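Local coordinates for protein tail component (Lactobacillus phage J-1, PDB 5LY8) that probably binds saccharides on the surface of its Lactobacillus host, as the second carbohydrate-binding module of the phage's evolved distal tail protein, at residues V97-V102 with N225-Y230; N167-I172 with D184-G189; P83-G88 with I234-W239; F114-Q119 with V204-W209. All blocks are in the same frame, centred on the assembly; numbering follows the deposited sequence.

Contact 1 (V97-V102 with N225-Y230); sequences VNRVNV and NWQDSY. With MG (magnesium ion), chain C.
Val97 to Asn101 pair antiparallel with Tyr230 back to Asn225 inside the six-stranded sheet of a concanavalin-like domain, and a beta bulge at Gln227 shifts the register between Arg99 and Val100. Backbone bonds run both ways at Val97-Tyr230 and Asn101-Asn225. At the bulge they divide: Arg99 N donates to Asp228 O, while Arg99 O accepts from Gln227 N at 2.8 Å.

Among side chains, Asn98 OD1 is the shared acceptor, buried and gripped twice. Trp226 NE1 (3.0 Å) and Ser229 OG (2.6 Å) reach it from opposite faces of the amide plane. Asparagine suits the place because its short amide offers a strong acceptor to the indole N-H. Tyr18 also bonds Ser229 OG.

The apolar part is a CH-pi contact, Val97 CB lying over one face of the Tyr230 ring, 3.8 Å from its centroid. With Tyr230 CG between the backbone N and the carbonyl carbon (chi1 62°), the ring lies beside Val97; Arg16 adds a cation-pi contact.

At the metal site, Gln227 O binds the magnesium ion at 2.3 Å, alongside the carbonyl oxygens of Asp21 and Gly59 and three waters. One of those waters donates to Asp228 OD1 at 2.7 Å, an oxygen that His19 NE2 also bonds.

Contact 2 (N167-I172 with D184-G189); sequences NYNAVI and DRIDLG
Asn167 is held by both carboxylate oxygens of Asp187, which folds back from the turn beyond the strand. Backbone Asn167 N donates to Asp187 OD1 at 3.0 Å, almost straight (173°), meeting the oxygen from above the carboxylate plane. In the side chain, Asn167 ND2 reaches the syn lone pair of Asp187 OD2 at 2.8 Å. The two flat groups stand nearly perpendicular, 83° apart, and an amide suits the place because its N-H can add a second bond to the one made by the main chain. Asn167 O then accepts from Ile186 N (3.1 Å) and from a water that in turn accepts from Asp187 N.

Next, Tyr168 lies side by side with Arg185, Tyr168 CE2 touching Arg185 CG at 3.6 Å. The aliphatic part of the arginine thus serves as an apolar neighbour, while its guanidinium grips Gly189 O side-on through NE (2.8 Å) and NH2. Gly189 has a phi of 97°, and its backbone angles would jam a side chain against the preceding carbonyl. Tyr168 OH bonds Arg164 O.

Asn169 exchanges two backbone bonds with Asp184. Its OD1 is 3.6 Å from Ile186 CD1, the isoleucine crossing the amide at about a right angle. A water donates to both Asn169 OD1 and Asp184 OD2, the latter also in a salt bridge with Arg182.

Strands 166-175 and 178-185 follow each other directly in the chain and pair antiparallel, a beta hairpin within the six-stranded concanavalin-like sheet.

Contact 3 (P83-G88 with I234-W239); sequences PKNSNG and INVDYW
The side chains of Asn85 and Val236 overlap, running in opposing senses, where a type I beta turn, Asn85 to Gly88, rests against the last strand of the chain, just after that strand has turned a corner at Asn235.

Followed outward, the Asn85 side chain keeps meeting one methyl. Asn85 CB lies 4.1 Å from Val236 CG1. Asn85 CG is placed between backbone N and carbonyl carbon (chi1 70°) and comes to 3.7 Å from Val236 CG1. At the tip the branches part. Asn85 OD1 serves its own turn, accepting from Ser89 N and, weakly, from Asn87 N (2.9 Å), whereas Asn85 ND2 touches Val236 CG1 at 3.7 Å and donates to a water that bonds Ile234 O. Asparagine suits this place because one end of its amide accepts from the turn and the other donates to the bridging water. The valine side chain, purely hydrocarbon, offers the flat amide a compact apolar surface. Gly88 ends the turn with a positive phi of 78°.

No direct hydrogen bond crosses the contact, and waters do that work. One donates to Ser86 OG and Asp237 O, Ser86 OG being bonded to Glu15 as well. Asn87 CB approaches Asp237 O at 3.8 Å. Asp237 OD1 bonds Gln12, and a further water accepts from Asn87 ND2 at 2.9 Å and donates to Asp237 OD2 at 3.1 Å.

Contact 4 (F114-Q119 with V204-W209); sequences FNLTYQ and VPIDGW
A classic beta bulge, with Asp207 and Gly208 both facing Thr117, begins the pairing of strands 110-118 and 208-216 in the mixed sheet of the domain. Thr117 O accepts a straight bond from Asp207 N (2.9 Å, 174°) and a weak one from Gly208 N (3.2 Å). In return, Thr117 N donates to Gly208 O. Glycine suits the second bulge position, having no CB to collide with Thr117 OG1.

One residue before Thr117, Leu116 CD2 packs on Trp209 CB at 3.9 Å; the tryptophan ring itself stacks on Tyr18. One residue after it, the Tyr118 ring lies between two residues. Pro205 CG stands over the centre of one face, 3.5 Å from the centroid, a CH-pi contact suited to proline, whose ring presents C-H groups to the aromatic face, and Gln119 CG lies over the opposite face toward the rim.

Asp207 OD2 accepts from Gln119 N at 3.0 Å, on the syn side but 33° out of the carboxylate plane. A water donates to Asp207 OD1 and also bonds Thr117 OG1. With each oxygen accepting a hydrogen bond, the carboxylate is probably kept ionised, and it takes up a backbone N-H just where the strand ends.

Overall arrangement
From the N terminus, residues 83-88 come first and wait for the chain's end, at 234-239, so contact 3 closes the outermost loop. Within it contact 1 joins 97-102 to 225-230, contact 4 joins 114-119 to 204-209, and contact 2 joins 167-172 to 184-189. Each is nested inside the one before and none cross. Contacts 1 and 2 occupy neighbouring strands of the six-stranded sheet, their centres about 9 Å apart. Contact 4 belongs to the mixed sheet facing it, and Phe114 packs on Asn98, Val100, Trp226 and Ala170, tying the two layers together. Contact 3 ties the loop after strand 73-81 to the far end of strand 223-238, its centre about 26 Å from that of contact 1.

Contact 1 (V97-V102 with N225-Y230)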
# COMPACT_ATOMS: atom_id res chain seq x y z
N VAL A 97 -1.36 3.91 7.60
CA VAL A 97 -0.57 5.03 7.10
C VAL A 97 0.83 4.59 6.79
O VAL A 97 1.51 4.03 7.68
CB VAL A 97 -0.56 6.16 8.16
CG1 VAL A 97 0.21 7.39 7.65
CG2 VAL A 97 -1.99 6.57 8.56
N ASN A 98 1.29 4.89 5.58
CA ASN A 98 2.62 4.51 5.14
C ASN A 98 3.31 5.68 4.49
O ASN A 98 2.82 6.21 3.49
CB ASN A 98 2.51 3.36 4.16
CG ASN A 98 2.22 2.07 4.88
OD1 ASN A 98 3.11 1.49 5.48
ND2 ASN A 98 0.96 1.64 4.88
N ARG A 99 4.44 6.10 5.07
CA ARG A 99 5.20 7.24 4.54
C ARG A 99 6.22 6.73 3.55
O ARG A 99 6.98 5.81 3.87
CB ARG A 99 5.90 7.97 5.68
CG ARG A 99 6.64 9.20 5.17
CD ARG A 99 7.07 10.10 6.30
NE ARG A 99 7.95 11.14 5.77
CZ ARG A 99 8.09 12.35 6.30
NH1 ARG A 99 7.40 12.70 7.38
NH2 ARG A 99 8.90 13.24 5.73
N VAL A 100 6.27 7.35 2.36
CA VAL A 100 7.22 6.97 1.32
C VAL A 100 7.89 8.22 0.76
O VAL A 100 7.40 9.34 0.91
CB VAL A 100 6.52 6.20 0.15
CG1 VAL A 100 5.97 4.85 0.62
CG2 VAL A 100 5.42 7.03 -0.51
N ASN A 101 9.01 8.00 0.09
CA ASN A 101 9.63 9.02 -0.73
C ASN A 101 9.73 8.35 -2.10
O ASN A 101 10.25 7.23 -2.21
CB ASN A 101 10.98 9.43 -0.19
CG ASN A 101 11.63 10.54 -1.00
OD1 ASN A 101 11.68 11.71 -0.57
ND2 ASN A 101 12.14 10.22 -2.14
N VAL A 102 9.18 9.00 -3.11
CA VAL A 102 9.14 8.34 -4.39
C VAL A 102 9.42 9.35 -5.48
O VAL A 102 9.04 10.52 -5.38
CB VAL A 102 7.79 7.52 -4.50
CG1 VAL A 102 6.53 8.38 -4.31
CG2 VAL A 102 7.73 6.67 -5.77
N ASN A 225 11.50 4.71 -1.38
CA ASN A 225 11.88 4.31 -0.05
C ASN A 225 10.68 4.45 0.87
O ASN A 225 9.72 5.16 0.54
CB ASN A 225 13.16 4.99 0.43
CG ASN A 225 13.07 6.45 0.70
OD1 ASN A 225 12.23 6.88 1.51
ND2 ASN A 225 13.91 7.22 0.03
N TRP A 226 10.69 3.73 2.00
CA TRP A 226 9.54 3.58 2.89
C TRP A 226 10.03 3.97 4.27
O TRP A 226 10.94 3.34 4.81
CB TRP A 226 9.12 2.12 2.80
CG TRP A 226 7.94 1.69 3.62
CD1 TRP A 226 6.87 2.43 4.03
CD2 TRP A 226 7.68 0.34 4.02
NE1 TRP A 226 5.95 1.62 4.67
CE2 TRP A 226 6.44 0.33 4.68
CE3 TRP A 226 8.39 -0.87 3.91
CZ2 TRP A 226 5.90 -0.83 5.24
CZ3 TRP A 226 7.85 -2.02 4.44
CH2 TRP A 226 6.62 -2.00 5.10
N GLN A 227 9.49 5.07 4.81
CA GLN A 227 10.05 5.69 6.00
C GLN A 227 9.30 5.42 7.29
O GLN A 227 9.87 5.62 8.37
CB GLN A 227 10.21 7.22 5.81
CG GLN A 227 10.87 7.57 4.46
CD GLN A 227 11.56 8.91 4.37
OE1 GLN A 227 11.54 9.74 5.31
NE2 GLN A 227 12.23 9.11 3.22
N ASP A 228 8.05 4.95 7.22
CA ASP A 228 7.26 4.74 8.41
C ASP A 228 6.04 3.94 8.02
O ASP A 228 5.53 4.08 6.90
CB ASP A 228 6.82 6.10 9.01
CG ASP A 228 6.36 6.03 10.45
OD1 ASP A 228 7.22 5.92 11.34
OD2 ASP A 228 5.12 5.97 10.67
N SER A 229 5.55 3.12 8.95
CA SER A 229 4.32 2.36 8.72
C SER A 229 3.58 2.18 10.03
O SER A 229 4.20 1.82 11.04
CB SER A 229 4.67 0.97 8.18
OG SER A 229 3.51 0.24 7.78
N TYR A 230 2.25 2.33 10.02
CA TYR A 230 1.47 1.99 11.21
C TYR A 230 0.06 1.72 10.82
O TYR A 230 -0.44 2.20 9.79
CB TYR A 230 1.55 3.04 12.35
CG TYR A 230 1.04 4.41 12.02
CD1 TYR A 230 -0.31 4.73 12.19
CD2 TYR A 230 1.90 5.41 11.61
CE1 TYR A 230 -0.78 6.02 11.96
CE2 TYR A 230 1.44 6.70 11.35
CZ TYR A 230 0.10 7.00 11.55
OH TYR A 230 -0.35 8.28 11.26
MG MG C . 11.55 6.08 9.92
O HOH W 1 3.48 6.13 8.49
O HOH W 2 11.33 12.35 4.48
O HOH W 3 9.70 7.00 11.21
O HOH W 4 12.93 6.81 11.86
O HOH W 5 12.11 8.41 9.42

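Contact 2 (N167-I172 with D184-G189)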
# COMPACT_ATOMS: atom_id res chain seq x y z
N ASN A 167 8.14 13.38 -0.79
CA ASN A 167 7.58 12.71 0.36
C ASN A 167 6.07 12.67 0.38
O ASN A 167 5.41 13.71 0.22
CB ASN A 167 8.09 13.43 1.64
CG ASN A 167 9.61 13.38 1.76
OD1 ASN A 167 10.20 12.30 1.85
ND2 ASN A 167 10.25 14.57 1.74
N TYR A 168 5.50 11.47 0.59
CA TYR A 168 4.05 11.31 0.60
C TYR A 168 3.62 10.39 1.72
O TYR A 168 4.37 9.48 2.10
CB TYR A 168 3.58 10.66 -0.73
CG TYR A 168 3.71 11.55 -1.96
CD1 TYR A 168 4.90 11.61 -2.67
CD2 TYR A 168 2.65 12.35 -2.37
CE1 TYR A 168 5.05 12.48 -3.75
CE2 TYR A 168 2.77 13.17 -3.48
CZ TYR A 168 3.97 13.25 -4.15
OH TYR A 168 4.09 14.09 -5.23
N ASN A 169 2.40 10.61 2.24
CA ASN A 169 1.76 9.65 3.12
C ASN A 169 0.68 8.94 2.31
O ASN A 169 -0.25 9.60 1.83
CB ASN A 169 1.13 10.29 4.36
CG ASN A 169 2.13 10.56 5.45
OD1 ASN A 169 2.08 11.61 6.13
ND2 ASN A 169 3.04 9.64 5.67
N ALA A 170 0.81 7.63 2.13
CA ALA A 170 -0.20 6.81 1.46
C ALA A 170 -1.09 6.26 2.55
O ALA A 170 -0.61 5.59 3.48
CB ALA A 170 0.46 5.67 0.68
N VAL A 171 -2.39 6.58 2.50
CA VAL A 171 -3.29 6.26 3.59
C VAL A 171 -4.52 5.53 3.10
O VAL A 171 -5.12 5.91 2.08
CB VAL A 171 -3.74 7.57 4.29
CG1 VAL A 171 -4.60 7.28 5.52
CG2 VAL A 171 -2.54 8.45 4.66
N ILE A 172 -4.94 4.51 3.85
CA ILE A 172 -6.25 3.89 3.68
C ILE A 172 -7.00 4.09 5.00
O ILE A 172 -6.47 3.75 6.07
CB ILE A 172 -6.20 2.39 3.34
CG1 ILE A 172 -5.26 2.11 2.17
CG2 ILE A 172 -7.62 1.90 3.04
CD1 ILE A 172 -5.19 0.64 1.84
N ASP A 184 -1.09 11.95 0.45
CA ASP A 184 -0.85 13.29 0.98
C ASP A 184 0.52 13.80 0.57
O ASP A 184 1.52 13.10 0.77
CB ASP A 184 -0.93 13.30 2.50
CG ASP A 184 -2.25 12.94 3.14
OD1 ASP A 184 -3.29 12.98 2.44
OD2 ASP A 184 -2.26 12.74 4.38
N ARG A 185 0.58 15.02 0.01
CA ARG A 185 1.83 15.66 -0.36
C ARG A 185 2.42 16.29 0.89
O ARG A 185 2.02 17.40 1.26
CB ARG A 185 1.58 16.79 -1.36
CG ARG A 185 1.30 16.39 -2.77
CD ARG A 185 1.60 17.54 -3.73
NE ARG A 185 0.95 18.77 -3.28
CZ ARG A 185 0.99 19.93 -3.92
NH1 ARG A 185 1.62 20.04 -5.08
NH2 ARG A 185 0.38 21.00 -3.41
N ILE A 186 3.33 15.61 1.56
CA ILE A 186 3.98 16.10 2.78
C ILE A 186 4.76 17.41 2.49
O ILE A 186 4.71 18.34 3.30
CB ILE A 186 4.90 14.99 3.41
CG1 ILE A 186 4.10 13.73 3.81
CG2 ILE A 186 5.73 15.56 4.62
CD1 ILE A 186 4.94 12.56 4.24
N ASP A 187 5.48 17.47 1.37
CA ASP A 187 6.34 18.61 1.03
C ASP A 187 5.61 19.86 0.62
O ASP A 187 6.14 20.96 0.83
CB ASP A 187 7.30 18.23 -0.11
CG ASP A 187 8.18 17.04 0.14
OD1 ASP A 187 8.54 16.35 -0.84
OD2 ASP A 187 8.50 16.76 1.34
N LEU A 188 4.44 19.73 -0.03
CA LEU A 188 3.77 20.89 -0.62
C LEU A 188 2.33 21.16 -0.18
O LEU A 188 1.78 22.21 -0.54
CB LEU A 188 3.83 20.77 -2.16
CG LEU A 188 5.23 20.74 -2.81
CD1 LEU A 188 5.16 20.26 -4.26
CD2 LEU A 188 5.91 22.12 -2.76
N GLY A 189 1.73 20.24 0.56
CA GLY A 189 0.37 20.38 1.07
C GLY A 189 -0.67 19.70 0.20
O GLY A 189 -0.44 19.48 -0.99
O HOH W 6 5.04 15.95 -1.27
O HOH W 7 -0.19 13.29 6.02

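Contact 3 (P83-G88 with I234-W239)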
# COMPACT_ATOMS: atom_id res chain seq x y z
N PRO A 83 -4.90 -7.94 14.93
CA PRO A 83 -5.93 -8.53 15.79
C PRO A 83 -7.13 -7.58 15.92
O PRO A 83 -7.08 -6.42 15.51
CB PRO A 83 -5.20 -8.71 17.13
CG PRO A 83 -4.15 -7.67 17.14
CD PRO A 83 -3.85 -7.25 15.71
N LYS A 84 -8.21 -8.08 16.49
CA LYS A 84 -9.41 -7.29 16.77
C LYS A 84 -9.06 -6.13 17.72
O LYS A 84 -8.09 -6.20 18.48
CB LYS A 84 -10.48 -8.16 17.44
CG LYS A 84 -11.12 -9.10 16.44
CD LYS A 84 -12.08 -10.07 17.15
CE LYS A 84 -12.84 -10.84 16.11
NZ LYS A 84 -13.73 -11.87 16.73
N ASN A 85 -9.85 -5.06 17.66
CA ASN A 85 -9.64 -3.96 18.60
C ASN A 85 -10.06 -4.41 20.04
O ASN A 85 -10.59 -5.51 20.23
CB ASN A 85 -10.35 -2.70 18.10
CG ASN A 85 -11.86 -2.71 18.16
OD1 ASN A 85 -12.48 -3.51 18.86
ND2 ASN A 85 -12.48 -1.81 17.40
N SER A 86 -9.82 -3.58 21.05
CA SER A 86 -10.13 -3.93 22.43
C SER A 86 -11.62 -4.12 22.70
O SER A 86 -11.99 -4.70 23.74
CB SER A 86 -9.55 -2.89 23.38
OG SER A 86 -10.36 -1.72 23.34
N ASN A 87 -12.49 -3.65 21.78
CA ASN A 87 -13.93 -3.85 21.87
C ASN A 87 -14.37 -5.14 21.14
O ASN A 87 -15.57 -5.39 20.99
CB ASN A 87 -14.67 -2.63 21.35
CG ASN A 87 -16.12 -2.58 21.76
OD1 ASN A 87 -16.49 -2.87 22.91
ND2 ASN A 87 -16.97 -2.27 20.82
N GLY A 88 -13.39 -5.92 20.67
CA GLY A 88 -13.65 -7.19 20.01
C GLY A 88 -14.12 -7.10 18.58
O GLY A 88 -14.75 -8.04 18.09
N ILE A 234 -9.50 3.05 15.05
CA ILE A 234 -9.93 4.38 15.50
C ILE A 234 -11.40 4.36 15.92
O ILE A 234 -12.14 3.42 15.57
CB ILE A 234 -9.61 5.50 14.48
CG1 ILE A 234 -10.42 5.31 13.20
CG2 ILE A 234 -8.08 5.64 14.22
CD1 ILE A 234 -10.21 6.36 12.11
N ASN A 235 -11.81 5.36 16.72
CA ASN A 235 -13.19 5.46 17.24
C ASN A 235 -13.55 4.15 17.96
O ASN A 235 -14.57 3.53 17.66
CB ASN A 235 -14.19 5.76 16.09
CG ASN A 235 -13.82 6.96 15.25
OD1 ASN A 235 -13.56 8.06 15.76
ND2 ASN A 235 -13.78 6.76 13.96
N VAL A 236 -12.62 3.67 18.84
CA VAL A 236 -12.84 2.39 19.54
C VAL A 236 -13.62 2.68 20.80
O VAL A 236 -13.10 3.37 21.71
CB VAL A 236 -11.56 1.58 19.88
CG1 VAL A 236 -11.93 0.22 20.48
CG2 VAL A 236 -10.64 1.41 18.68
N ASP A 237 -14.82 2.12 20.94
CA ASP A 237 -15.60 2.31 22.17
C ASP A 237 -14.93 1.71 23.37
O ASP A 237 -14.37 0.67 23.31
CB ASP A 237 -16.96 1.63 22.06
CG ASP A 237 -17.90 2.29 21.11
OD1 ASP A 237 -17.64 3.43 20.70
OD2 ASP A 237 -18.94 1.67 20.79
N TYR A 238 -15.05 2.38 24.51
CA TYR A 238 -14.60 1.86 25.80
C TYR A 238 -15.43 2.52 26.89
O TYR A 238 -15.98 3.58 26.70
CB TYR A 238 -13.09 2.04 26.00
CG TYR A 238 -12.66 3.43 26.38
CD1 TYR A 238 -12.45 3.77 27.71
CD2 TYR A 238 -12.47 4.40 25.43
CE1 TYR A 238 -12.08 5.05 28.07
CE2 TYR A 238 -12.08 5.69 25.78
CZ TYR A 238 -11.88 6.00 27.10
OH TYR A 238 -11.52 7.26 27.45
N TRP A 239 -15.54 1.85 28.02
CA TRP A 239 -16.27 2.42 29.14
C TRP A 239 -15.37 2.35 30.34
O TRP A 239 -14.28 1.85 30.24
CB TRP A 239 -17.55 1.64 29.43
CG TRP A 239 -18.72 1.97 28.57
O HOH W 8 -11.78 0.51 15.67
O HOH W 9 -12.85 -1.17 24.55
O HOH W 10 -19.66 -1.32 20.69

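Contact 4 (F114-Q119 with V204-W209)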
# COMPACT_ATOMS: atom_id res chain seq x y z
N PHE A 114 0.07 -0.95 -0.90
CA PHE A 114 -0.20 -1.03 0.53
C PHE A 114 -1.58 -1.67 0.63
O PHE A 114 -2.59 -1.08 0.21
CB PHE A 114 -0.13 0.33 1.23
CG PHE A 114 1.29 0.86 1.26
CD1 PHE A 114 2.25 0.24 2.03
CD2 PHE A 114 1.66 1.94 0.49
CE1 PHE A 114 3.58 0.71 2.04
CE2 PHE A 114 2.99 2.42 0.51
CZ PHE A 114 3.93 1.81 1.30
N ASN A 115 -1.61 -2.91 1.15
CA ASN A 115 -2.79 -3.76 1.14
C ASN A 115 -3.25 -4.16 2.51
O ASN A 115 -2.42 -4.42 3.39
CB ASN A 115 -2.44 -5.06 0.37
CG ASN A 115 -2.05 -4.81 -1.06
OD1 ASN A 115 -2.42 -3.78 -1.63
ND2 ASN A 115 -1.27 -5.70 -1.65
N LEU A 116 -4.58 -4.22 2.66
CA LEU A 116 -5.23 -4.76 3.86
C LEU A 116 -5.98 -5.99 3.40
O LEU A 116 -6.64 -5.98 2.35
CB LEU A 116 -6.16 -3.73 4.50
CG LEU A 116 -5.40 -2.52 5.07
CD1 LEU A 116 -6.35 -1.43 5.43
CD2 LEU A 116 -4.53 -2.89 6.28
N THR A 117 -5.88 -7.07 4.19
CA THR A 117 -6.39 -8.37 3.80
C THR A 117 -7.23 -9.00 4.88
O THR A 117 -7.19 -8.57 6.03
CB THR A 117 -5.18 -9.29 3.46
OG1 THR A 117 -4.37 -9.51 4.62
CG2 THR A 117 -4.30 -8.70 2.34
N TYR A 118 -7.95 -10.05 4.50
CA TYR A 118 -8.71 -10.87 5.43
C TYR A 118 -8.64 -12.29 4.95
O TYR A 118 -9.01 -12.58 3.80
CB TYR A 118 -10.18 -10.44 5.61
CG TYR A 118 -10.87 -11.19 6.73
CD1 TYR A 118 -10.46 -11.02 8.05
CD2 TYR A 118 -11.89 -12.10 6.48
CE1 TYR A 118 -11.06 -11.72 9.09
CE2 TYR A 118 -12.52 -12.78 7.52
CZ TYR A 118 -12.10 -12.58 8.82
OH TYR A 118 -12.70 -13.26 9.85
N GLN A 119 -8.22 -13.22 5.82
CA GLN A 119 -8.13 -14.64 5.50
C GLN A 119 -7.45 -14.87 4.14
O GLN A 119 -7.90 -15.72 3.36
CB GLN A 119 -9.49 -15.36 5.64
CG GLN A 119 -10.01 -15.28 7.08
CD GLN A 119 -11.31 -16.02 7.34
OE1 GLN A 119 -12.27 -16.10 6.53
NE2 GLN A 119 -11.43 -16.51 8.56
N VAL A 204 -17.36 -5.88 6.76
CA VAL A 204 -16.26 -6.66 6.21
C VAL A 204 -15.03 -6.54 7.11
O VAL A 204 -14.57 -5.43 7.37
CB VAL A 204 -15.95 -6.22 4.76
CG1 VAL A 204 -14.73 -6.98 4.20
CG2 VAL A 204 -17.18 -6.43 3.86
N PRO A 205 -14.49 -7.67 7.60
CA PRO A 205 -13.34 -7.60 8.51
C PRO A 205 -12.00 -7.53 7.81
O PRO A 205 -11.88 -7.81 6.60
CB PRO A 205 -13.45 -8.90 9.31
CG PRO A 205 -14.23 -9.83 8.44
CD PRO A 205 -15.01 -9.05 7.47
N ILE A 206 -10.98 -7.22 8.59
CA ILE A 206 -9.59 -7.28 8.17
C ILE A 206 -8.77 -7.99 9.25
O ILE A 206 -9.10 -7.93 10.44
CB ILE A 206 -8.94 -5.95 7.72
CG1 ILE A 206 -9.01 -4.93 8.82
CG2 ILE A 206 -9.53 -5.42 6.37
CD1 ILE A 206 -8.06 -3.80 8.60
N ASP A 207 -7.67 -8.65 8.84
CA ASP A 207 -6.80 -9.35 9.78
C ASP A 207 -5.32 -9.27 9.40
O ASP A 207 -4.51 -9.93 10.04
CB ASP A 207 -7.22 -10.83 9.96
CG ASP A 207 -7.02 -11.67 8.70
OD1 ASP A 207 -6.37 -11.19 7.77
OD2 ASP A 207 -7.50 -12.83 8.66
N GLY A 208 -4.97 -8.49 8.39
CA GLY A 208 -3.58 -8.46 7.98
C GLY A 208 -3.27 -7.33 7.04
O GLY A 208 -4.18 -6.69 6.49
N TRP A 209 -1.97 -7.11 6.84
CA TRP A 209 -1.50 -6.10 5.90
C TRP A 209 -0.29 -6.62 5.16
O TRP A 209 0.47 -7.43 5.70
CB TRP A 209 -1.17 -4.77 6.61
CG TRP A 209 -0.03 -4.86 7.59
CD1 TRP A 209 -0.09 -5.22 8.90
CD2 TRP A 209 1.35 -4.57 7.32
NE1 TRP A 209 1.16 -5.19 9.47
CE2 TRP A 209 2.07 -4.80 8.52
CE3 TRP A 209 2.07 -4.16 6.18
CZ2 TRP A 209 3.45 -4.61 8.62
CZ3 TRP A 209 3.45 -4.00 6.28
CH2 TRP A 209 4.11 -4.18 7.50
O HOH W 11 -5.09 -12.01 5.58